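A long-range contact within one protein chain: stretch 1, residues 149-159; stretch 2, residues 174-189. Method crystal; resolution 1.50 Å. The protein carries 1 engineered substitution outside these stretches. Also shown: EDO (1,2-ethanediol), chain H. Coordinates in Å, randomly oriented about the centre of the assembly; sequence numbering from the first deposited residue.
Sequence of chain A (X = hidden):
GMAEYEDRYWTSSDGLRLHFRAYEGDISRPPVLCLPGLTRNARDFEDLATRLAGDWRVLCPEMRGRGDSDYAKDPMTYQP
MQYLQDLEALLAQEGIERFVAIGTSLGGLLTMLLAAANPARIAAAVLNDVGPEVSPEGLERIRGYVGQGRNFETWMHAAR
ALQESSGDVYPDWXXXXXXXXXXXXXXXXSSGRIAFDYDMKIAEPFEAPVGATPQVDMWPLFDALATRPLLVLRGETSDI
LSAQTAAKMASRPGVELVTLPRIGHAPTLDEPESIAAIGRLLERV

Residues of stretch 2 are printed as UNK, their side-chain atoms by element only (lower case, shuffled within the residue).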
ATOM      1  N   GLY A 149     -18.142  -5.194  -7.051  1.00 25.42           N
ATOM      2  CA  GLY A 149     -19.097  -4.098  -6.980  1.00 24.63           C
ATOM      3  C   GLY A 149     -20.164  -4.231  -5.913  1.00 22.77           C
ATOM      4  O   GLY A 149     -21.168  -3.490  -5.939  1.00 23.53           O
ATOM      5  N   ARG A 150     -19.959  -5.127  -4.951  1.00 19.85           N
ATOM      6  CA  ARG A 150     -20.939  -5.217  -3.842  1.00 20.29           C
ATOM      7  C   ARG A 150     -21.023  -3.922  -3.065  1.00 17.71           C
ATOM      8  O   ARG A 150     -20.014  -3.287  -2.815  1.00 17.15           O
ATOM      9  CB  ARG A 150     -20.638  -6.371  -2.912  1.00 20.26           C
ATOM     10  CG  ARG A 150     -21.444  -7.632  -3.252  1.00 26.78           C
ATOM     11  CD  ARG A 150     -21.225  -8.759  -2.232  1.00 26.32           C
ATOM     12  NE  ARG A 150     -22.226  -8.819  -1.163  1.00 28.54           N
ATOM     13  CZ  ARG A 150     -22.154  -9.639  -0.110  1.00 27.66           C
ATOM     14  NH1 ARG A 150     -21.135 -10.481   0.034  1.00 28.68           N
ATOM     15  NH2 ARG A 150     -23.117  -9.641   0.797  1.00 30.15           N
ATOM     16  N   ASN A 151     -22.242  -3.546  -2.669  1.00 14.44           N
ATOM     17  CA  ASN A 151     -22.474  -2.328  -1.900  1.00 12.30           C
ATOM     18  C   ASN A 151     -23.552  -2.616  -0.839  1.00  9.38           C
ATOM     19  O   ASN A 151     -24.288  -3.600  -0.968  1.00  9.87           O
ATOM     20  CB  ASN A 151     -22.880  -1.170  -2.794  1.00 10.84           C
ATOM     21  CG  ASN A 151     -24.165  -1.434  -3.550  1.00 11.06           C
ATOM     22  OD1 ASN A 151     -25.230  -1.224  -3.042  1.00 14.34           O
ATOM     23  ND2 ASN A 151     -24.043  -1.944  -4.784  1.00 20.79           N
ATOM     24  N   PHE A 152     -23.630  -1.742   0.175  1.00  7.99           N
ATOM     25  CA  PHE A 152     -24.392  -2.031   1.405  1.00  8.29           C
ATOM     26  C   PHE A 152     -25.165  -0.860   1.911  1.00  9.08           C
ATOM     27  O   PHE A 152     -24.753   0.277   1.666  1.00  9.52           O
ATOM     28  CB  PHE A 152     -23.428  -2.494   2.486  1.00  9.84           C
ATOM     29  CG  PHE A 152     -22.580  -3.640   2.041  1.00 11.30           C
ATOM     30  CD1 PHE A 152     -23.040  -4.937   2.157  1.00 14.53           C
ATOM     31  CD2 PHE A 152     -21.366  -3.428   1.437  1.00 12.44           C
ATOM     32  CE1 PHE A 152     -22.283  -6.006   1.688  1.00 14.74           C
ATOM     33  CE2 PHE A 152     -20.612  -4.491   0.949  1.00 16.51           C
ATOM     34  CZ  PHE A 152     -21.082  -5.774   1.086  1.00 14.86           C
ATOM     35  N   GLU A 153     -26.256  -1.134   2.635  1.00 12.54           N
ATOM     36  CA  GLU A 153     -27.029  -0.065   3.283  1.00 12.49           C
ATOM     37  C   GLU A 153     -26.381   0.401   4.559  1.00 11.08           C
ATOM     38  O   GLU A 153     -26.506   1.563   4.909  1.00 12.52           O
ATOM     39  CB  GLU A 153     -28.500  -0.467   3.563  1.00 16.71           C
ATOM     40  CG  GLU A 153     -29.378   0.749   4.028  1.00 14.11           C
ATOM     41  CD  GLU A 153     -30.887   0.581   3.850  1.00 18.37           C
ATOM     42  OE1 GLU A 153     -31.505  -0.019   4.762  1.00 17.86           O
ATOM     43  OE2 GLU A 153     -31.474   1.106   2.835  1.00 17.43           O
ATOM     44  N   THR A 154     -25.731  -0.521   5.279  1.00  8.09           N
ATOM     45  CA  THR A 154     -25.168  -0.204   6.595  1.00  9.59           C
ATOM     46  C   THR A 154     -23.740  -0.652   6.747  1.00  9.75           C
ATOM     47  O   THR A 154     -23.288  -1.618   6.076  1.00  8.07           O
ATOM     48  CB  THR A 154     -26.005  -0.879   7.695  1.00  8.43           C
ATOM     49  OG1 THR A 154     -25.748  -2.303   7.801  1.00  9.85           O
ATOM     50  CG2 THR A 154     -27.475  -0.678   7.425  1.00  6.24           C
ATOM     51  N   TRP A 155     -23.024   0.006   7.668  1.00  9.15           N
ATOM     52  CA  TRP A 155     -21.644  -0.365   7.963  1.00  9.28           C
ATOM     53  C   TRP A 155     -21.529  -1.779   8.553  1.00  8.05           C
ATOM     54  O   TRP A 155     -20.543  -2.491   8.317  1.00  8.21           O
ATOM     55  CB  TRP A 155     -21.001   0.666   8.882  1.00 10.34           C
ATOM     56  CG  TRP A 155     -20.573   1.884   8.114  1.00  9.50           C
ATOM     57  CD1 TRP A 155     -21.151   3.114   8.164  1.00 10.14           C
ATOM     58  CD2 TRP A 155     -19.504   1.983   7.151  1.00 10.31           C
ATOM     59  NE1 TRP A 155     -20.521   3.970   7.294  1.00 13.74           N
ATOM     60  CE2 TRP A 155     -19.491   3.304   6.681  1.00 12.91           C
ATOM     61  CE3 TRP A 155     -18.580   1.071   6.639  1.00 10.57           C
ATOM     62  CZ2 TRP A 155     -18.595   3.744   5.715  1.00 11.10           C
ATOM     63  CZ3 TRP A 155     -17.670   1.507   5.689  1.00 10.98           C
ATOM     64  CH2 TRP A 155     -17.690   2.845   5.235  1.00  9.93           C
HETATM   65  N   MSE A 156     -22.533  -2.174   9.322  1.00  8.13           N
HETATM   66  CA  MSE A 156     -22.485  -3.488   9.924  1.00  8.30           C
HETATM   67  C   MSE A 156     -22.580  -4.544   8.832  1.00  6.27           C
HETATM   68  O   MSE A 156     -21.864  -5.531   8.877  1.00  8.07           O
HETATM   69  CB  MSE A 156     -23.615  -3.678  10.887  1.00  9.92           C
HETATM   70  CG  MSE A 156     -23.532  -4.981  11.615  1.00 11.84           C
HETATM   71 SE   MSE A 156     -21.935  -5.108  12.823  0.75 22.44          SE
HETATM   72  CE  MSE A 156     -21.875  -3.381  13.261  1.00 13.03           C
ATOM     73  N   HIS A 157     -23.510  -4.369   7.897  1.00  9.23           N
ATOM     74  CA  HIS A 157     -23.635  -5.300   6.782  1.00  8.83           C
ATOM     75  C   HIS A 157     -22.335  -5.343   5.976  1.00  8.64           C
ATOM     76  O   HIS A 157     -21.890  -6.412   5.583  1.00  9.82           O
ATOM     77  CB  HIS A 157     -24.860  -4.949   5.907  1.00  9.28           C
ATOM     78  CG  HIS A 157     -26.159  -5.308   6.545  1.00 12.85           C
ATOM     79  ND1 HIS A 157     -27.381  -4.922   6.037  1.00 24.55           N
ATOM     80  CD2 HIS A 157     -26.426  -6.053   7.640  1.00 20.10           C
ATOM     81  CE1 HIS A 157     -28.340  -5.401   6.808  1.00 16.69           C
ATOM     82  NE2 HIS A 157     -27.788  -6.095   7.784  1.00 20.96           N
ATOM     83  N   ALA A 158     -21.739  -4.200   5.703  1.00  9.09           N
ATOM     84  CA  ALA A 158     -20.446  -4.163   5.017  1.00  7.15           C
ATOM     85  C   ALA A 158     -19.355  -4.921   5.760  1.00  9.52           C
ATOM     86  O   ALA A 158     -18.615  -5.699   5.188  1.00  9.89           O
ATOM     87  CB  ALA A 158     -20.001  -2.732   4.725  1.00  8.71           C
ATOM     88  N   ALA A 159     -19.240  -4.667   7.065  1.00  7.90           N
ATOM     89  CA  ALA A 159     -18.265  -5.318   7.891  1.00 10.29           C
ATOM     90  C   ALA A 159     -18.433  -6.826   7.860  1.00  9.74           C
ATOM     91  O   ALA A 159     -17.443  -7.565   7.760  1.00  7.90           O
ATOM     92  CB  ALA A 159     -18.426  -4.800   9.344  1.00 10.16           C
ATOM     93  N   UNK A 174     -12.003  -8.743  16.237  1.00 12.84           N
ATOM     94  CA  UNK A 174     -13.328  -8.497  16.783  1.00 11.99           C
ATOM     95  C   UNK A 174     -14.057  -7.487  15.858  1.00 10.74           C
ATOM     96  O   UNK A 174     -13.497  -6.991  14.854  1.00  9.86           O
ATOM     97  o   UNK A 174     -11.708  -6.560  19.359  1.00 16.19           O
ATOM     98  c   UNK A 174     -13.249  -8.035  18.262  1.00 10.68           C
ATOM     99  o   UNK A 174     -12.864  -5.746  17.677  1.00 15.57           O
ATOM    100  c   UNK A 174     -12.552  -6.687  18.439  1.00 16.74           C
ATOM    101  N   UNK A 175     -15.316  -7.192  16.181  1.00 12.27           N
ATOM    102  CA  UNK A 175     -16.162  -6.400  15.282  1.00 12.14           C
ATOM    103  C   UNK A 175     -15.661  -4.987  15.134  1.00 10.74           C
ATOM    104  O   UNK A 175     -15.829  -4.373  14.094  1.00 10.59           O
ATOM    105  c   UNK A 175     -17.887  -5.774  17.039  1.00 12.85           C
ATOM    106  c   UNK A 175     -17.680  -6.443  15.681  1.00 12.80           C
ATOM    107  c   UNK A 175     -18.561  -5.844  14.552  1.00 14.00           C
ATOM    108  c   UNK A 175     -18.431  -6.542  13.188  1.00 15.05           C
ATOM    109  N   UNK A 176     -15.050  -4.458  16.193  1.00 10.56           N
ATOM    110  CA  UNK A 176     -14.519  -3.108  16.120  1.00 11.09           C
ATOM    111  C   UNK A 176     -13.353  -3.031  15.109  1.00 10.90           C
ATOM    112  O   UNK A 176     -13.211  -2.050  14.398  1.00 12.42           O
ATOM    113  c   UNK A 176     -15.317  -2.668  18.498  1.00 12.60           C
ATOM    114  c   UNK A 176     -14.155  -2.496  17.495  1.00 13.22           C
ATOM    115  o   UNK A 176     -12.945  -3.069  18.029  1.00 14.81           O
ATOM    116  N   UNK A 177     -12.557  -4.099  15.062  1.00 11.23           N
ATOM    117  CA  UNK A 177     -11.480  -4.194  14.093  1.00 10.89           C
ATOM    118  C   UNK A 177     -12.042  -4.310  12.664  1.00 10.90           C
ATOM    119  O   UNK A 177     -11.547  -3.638  11.744  1.00 12.68           O
ATOM    120  n   UNK A 177      -7.668  -6.279  15.889  1.00 15.51           N
ATOM    121  c   UNK A 177      -9.005  -6.327  16.128  1.00 14.74           C
ATOM    122  c   UNK A 177      -9.788  -5.118  15.737  1.00 12.41           C
ATOM    123  o   UNK A 177      -9.586  -7.331  16.605  1.00 13.04           O
ATOM    124  c   UNK A 177     -10.510  -5.323  14.421  1.00 10.41           C
ATOM    125  N   UNK A 178     -13.055  -5.139  12.434  1.00  9.69           N
ATOM    126  CA  UNK A 178     -13.677  -5.167  11.107  1.00 12.72           C
ATOM    127  C   UNK A 178     -14.285  -3.832  10.642  1.00 10.36           C
ATOM    128  O   UNK A 178     -14.238  -3.495   9.465  1.00 10.05           O
ATOM    129  c   UNK A 178     -12.173 -10.362   9.592  1.00 10.94           C
ATOM    130  c   UNK A 178     -11.783  -9.887   8.378  1.00 11.46           C
ATOM    131  c   UNK A 178     -14.196  -8.586  11.998  1.00 14.69           C
ATOM    132  c   UNK A 178     -13.373  -8.234   9.951  1.00  9.17           C
ATOM    133  c   UNK A 178     -14.751  -6.262  11.026  1.00 11.57           C
ATOM    134  c   UNK A 178     -12.955  -9.511  10.388  1.00  9.78           C
ATOM    135  c   UNK A 178     -12.148  -8.600   7.929  1.00  7.73           C
ATOM    136  c   UNK A 178     -14.140  -7.663  11.014  1.00 10.80           C
ATOM    137  c   UNK A 178     -12.961  -7.766   8.706  1.00  9.01           C
ATOM    138  n   UNK A 178     -13.496  -9.706  11.629  1.00 10.93           N
ATOM    139  N   UNK A 179     -14.894  -3.091  11.570  1.00  9.46           N
ATOM    140  CA  UNK A 179     -15.501  -1.801  11.242  1.00  7.92           C
ATOM    141  C   UNK A 179     -14.426  -0.768  10.891  1.00 10.13           C
ATOM    142  O   UNK A 179     -14.565  -0.001   9.939  1.00  9.96           O
ATOM    143  c   UNK A 179     -17.746  -1.994  12.485  1.00  9.95           C
ATOM    144  c   UNK A 179     -18.361  -1.611  13.857  1.00 10.93           C
ATOM    145  c   UNK A 179     -16.395  -1.311  12.381  1.00  8.41           C
ATOM    146  c   UNK A 179     -18.672  -1.674  11.360  1.00 13.40           C
ATOM    147  N   UNK A 180     -13.360  -0.767  11.673  1.00 10.00           N
ATOM    148  CA  UNK A 180     -12.229   0.142  11.425  1.00  9.82           C
ATOM    149  C   UNK A 180     -11.647  -0.129  10.016  1.00 10.90           C
ATOM    150  O   UNK A 180     -11.381   0.766   9.230  1.00 12.32           O
ATOM    151  c   UNK A 180      -8.784   0.626  13.211  1.00 19.02           C
ATOM    152  n   UNK A 180      -8.366  -1.535  15.239  1.00 22.47           N
ATOM    153  n   UNK A 180      -9.159   0.613  14.583  1.00 30.96           N
ATOM    154  c   UNK A 180     -11.137  -0.058  12.500  1.00 11.01           C
ATOM    155  c   UNK A 180      -9.011  -0.381  15.469  1.00 30.20           C
ATOM    156  c   UNK A 180     -10.004   0.963  12.362  1.00 13.46           C
ATOM    157  n   UNK A 180      -9.457  -0.150  16.676  1.00 28.30           N
ATOM    158  N   UNK A 181     -11.485  -1.405   9.711  1.00 10.97           N
ATOM    159  CA  UNK A 181     -11.003  -1.813   8.409  1.00 11.29           C
ATOM    160  C   UNK A 181     -11.969  -1.406   7.291  1.00 10.51           C
ATOM    161  O   UNK A 181     -11.524  -0.964   6.220  1.00 11.18           O
ATOM    162  c   UNK A 181     -10.758  -5.573   5.407  1.00 15.72           C
ATOM    163  c   UNK A 181      -8.556  -4.764   5.848  1.00 18.05           C
ATOM    164  c   UNK A 181     -10.896  -3.331   8.462  1.00 11.86           C
ATOM    165  c   UNK A 181     -11.225  -4.854   6.483  1.00 14.76           C
ATOM    166  c   UNK A 181      -9.043  -4.048   6.926  1.00 16.67           C
ATOM    167  o   UNK A 181      -8.905  -6.247   4.027  1.00 22.12           O
ATOM    168  c   UNK A 181      -9.412  -5.526   5.104  1.00 15.16           C
ATOM    169  c   UNK A 181     -10.384  -4.068   7.241  1.00 14.17           C
ATOM    170  N   UNK A 182     -13.279  -1.635   7.489  1.00  9.02           N
ATOM    171  CA  UNK A 182     -14.321  -1.346   6.494  1.00  9.65           C
ATOM    172  C   UNK A 182     -14.207   0.130   6.111  1.00  7.04           C
ATOM    173  O   UNK A 182     -14.260   0.461   4.907  1.00  8.69           O
ATOM    174  c   UNK A 182     -15.747  -1.699   7.003  1.00  8.58           C
ATOM    175  N   UNK A 183     -14.098   1.016   7.120  1.00  7.78           N
ATOM    176  CA  UNK A 183     -14.115   2.446   6.821  1.00  6.77           C
ATOM    177  C   UNK A 183     -12.859   2.864   6.092  1.00  7.23           C
ATOM    178  O   UNK A 183     -12.850   3.890   5.407  1.00  8.34           O
ATOM    179  c   UNK A 183     -15.763   3.046   8.641  1.00 11.21           C
ATOM    180  c   UNK A 183     -16.216   4.133   9.590  1.00 21.55           C
ATOM    181  n   UNK A 183     -17.136   6.459   9.699  1.00 37.99           N
ATOM    182  c   UNK A 183     -14.359   3.272   8.104  1.00  8.90           C
ATOM    183  c   UNK A 183     -16.748   5.322   8.810  1.00 22.48           C
ATOM    184  N   UNK A 184     -11.776   2.105   6.236  1.00  7.17           N
ATOM    185  CA  UNK A 184     -10.568   2.435   5.486  1.00  8.21           C
ATOM    186  C   UNK A 184     -10.646   2.137   3.996  1.00  7.90           C
ATOM    187  O   UNK A 184      -9.994   2.834   3.188  1.00  9.95           O
ATOM    188  c   UNK A 184      -7.801   1.411   7.970  1.00  7.66           C
ATOM    189  c   UNK A 184      -9.340   1.734   6.046  1.00  7.38           C
ATOM    190  c   UNK A 184      -6.464   1.473  10.020  1.00 10.70           C
ATOM    191  c   UNK A 184      -8.931   2.195   7.407  1.00  8.25           C
ATOM    192  n   UNK A 184      -7.480   1.901   9.272  1.00  7.84           N
ATOM    193  n   UNK A 184      -5.733   0.431   9.650  1.00 10.62           N
ATOM    194  n   UNK A 184      -6.270   2.018  11.206  1.00 12.99           N
ATOM    195  N   UNK A 185     -11.438   1.131   3.616  1.00  7.65           N
ATOM    196  CA  UNK A 185     -11.456   0.650   2.245  1.00 10.49           C
ATOM    197  C   UNK A 185     -12.767   0.941   1.498  1.00  8.66           C
ATOM    198  O   UNK A 185     -12.851   0.778   0.278  1.00 11.39           O
ATOM    199  c   UNK A 185     -11.045  -0.844   2.196  1.00 10.22           C
ATOM    200  c   UNK A 185      -9.749  -1.059   3.013  1.00 10.55           C
ATOM    201  c   UNK A 185     -11.666  -3.253   2.591  1.00 14.88           C
ATOM    202  c   UNK A 185     -12.152  -1.791   2.660  1.00 11.50           C
ATOM    203  N   UNK A 186     -13.783   1.385   2.246  1.00  8.65           N
ATOM    204  CA  UNK A 186     -15.085   1.665   1.680  1.00  8.78           C
ATOM    205  C   UNK A 186     -15.510   3.053   2.095  1.00 10.05           C
ATOM    206  O   UNK A 186     -14.977   3.643   3.019  1.00  9.39           O
ATOM    207  c   UNK A 186     -16.148   0.616   2.106  1.00  9.87           C
ATOM    208  c   UNK A 186     -18.051  -1.778   0.696  1.00 21.99           C
ATOM    209  c   UNK A 186     -15.701  -0.800   2.007  1.00  8.89           C
ATOM    210 se   UNK A 186     -17.115  -2.060   2.321  0.75 14.78          SE
ATOM    211  N   UNK A 187     -16.529   3.553   1.426  1.00  9.02           N
ATOM    212  CA  UNK A 187     -17.014   4.919   1.653  1.00 11.41           C
ATOM    213  C   UNK A 187     -18.530   4.984   1.470  1.00 11.06           C
ATOM    214  O   UNK A 187     -19.096   4.273   0.659  1.00 11.05           O
ATOM    215  c   UNK A 187     -16.281   5.901   0.710  1.00 14.57           C
ATOM    216  c   UNK A 187     -16.680   5.677  -0.728  1.00 14.44           C
ATOM    217  c   UNK A 187     -16.618   7.322   1.088  1.00 18.43           C
ATOM    218  N   UNK A 188     -19.178   5.830   2.250  1.00 13.98           N
ATOM    219  CA  UNK A 188     -20.579   6.119   2.046  1.00 17.65           C
ATOM    220  C   UNK A 188     -20.658   7.062   0.865  1.00 19.55           C
ATOM    221  O   UNK A 188     -20.269   8.225   0.971  1.00 23.09           O
ATOM    222  c   UNK A 188     -21.174   6.765   3.292  1.00 13.89           C
ATOM    223  c   UNK A 188     -22.981   7.892   4.475  1.00 22.74           C
ATOM    224  c   UNK A 188     -23.628   6.089   2.870  1.00 12.80           C
ATOM    225  c   UNK A 188     -22.637   7.205   3.182  1.00 18.78           C
ATOM    226  N   UNK A 189     -21.103   6.530  -0.263  1.00 22.18           N
ATOM    227  CA  UNK A 189     -21.239   7.283  -1.497  1.00 25.49           C
ATOM    228  C   UNK A 189     -22.451   8.185  -1.634  1.00 28.79           C
ATOM    229  O   UNK A 189     -23.260   8.351  -0.701  1.00 27.26           O
TER
HETATM  230  C1  EDO H 291      -6.930  -2.405  11.618  1.00 20.63           C
HETATM  231  O1  EDO H 291      -6.422  -1.439  12.567  1.00 21.20           O
HETATM  232  C2  EDO H 291      -8.116  -3.189  12.188  1.00 18.95           C
HETATM  233  O2  EDO H 291      -7.628  -3.969  13.291  1.00 29.26           O

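Position 174 has two side-chain carbons, the second carrying two oxygens, and lies out of reach of stretch 1. It is Asp174, the N-cap of the helix. Position 175 has four carbons, forked at the first, with one arm two carbons long. The end of that arm lies 3.8 Å from Met156 SE. This is Ile175; the arm ends in CD1, which is also 4.2 Å from Ala159 CB.

Position 176 has one carbon bearing an oxygen and a carbon, and no contact. It is Thr176, whose OG1 donates to Asp174 OD1 at 2.7 Å. Position 177 has three carbons, the third with one oxygen and one nitrogen. It is Gln177. Its N donates to Asp174 OD1 (3.1 Å), the capping bond; its OE1 also accepts from Asp174 N (2.8 Å).

Position 178 has one carbon, then fused five- and six-membered rings with one nitrogen. Its CB is 4.3 Å from Ala159 CB, while the ring end leads away. It is Trp178. Position 179 has four carbons, forked at the second; one tip is 3.7 Å from Ala159 CB. It is Leu179, and CD2 is that tip. Its CD1 lies 4.0 Å from Met156 CE.

Position 180 has three carbons, a nitrogen, and a carbon with two more nitrogens, with no contact. It is Arg180, weakly bonded to ethanediol. Position 181 has one carbon and a six-carbon ring bearing oxygen. It is Tyr181, buried but not against stretch 1.

Position 182 has one carbon, CB, 4.0 Å from Trp155 CZ3. It is Ala182. Position 183 has four carbons in a row ending in nitrogen; its second carbon sits over the Trp155 ring face. It is Lys183, with CG 3.8 Å from Trp155 CZ3.

Position 184 repeats the guanidinium pattern and points away: Arg184. Position 185 has four carbons, forked at the first, and no contact: Ile185. Position 186 has two carbons, selenium and a carbon, unbranched; the last carbon is 3.7 Å from Phe152 CE2. It is selenomethionine, Met186, with SE 3.8 Å from Ala158 CB.

Position 187 has three carbons, forked at the first, pointing away; its N lies 4.0 Å from Trp155 CH2: Val187. Position 188 has four carbons, forked at the second; its N lies 4.1 Å from Trp155 CZ2: Leu188. Position 189 has no side chain: Gly189.

The contact is apolar, with no hydrogen bond across it. The helices cross at 97°. Ala159 is small and packs near Leu179, their CA atoms 5.6 Å apart. Trp155 lays one ring face under Lys183 and turns its edge to the backbone, with CH2 3.6 Å from Met186 O.

Stretch 2 (174-189) DITQWLRYAKRIMVLG
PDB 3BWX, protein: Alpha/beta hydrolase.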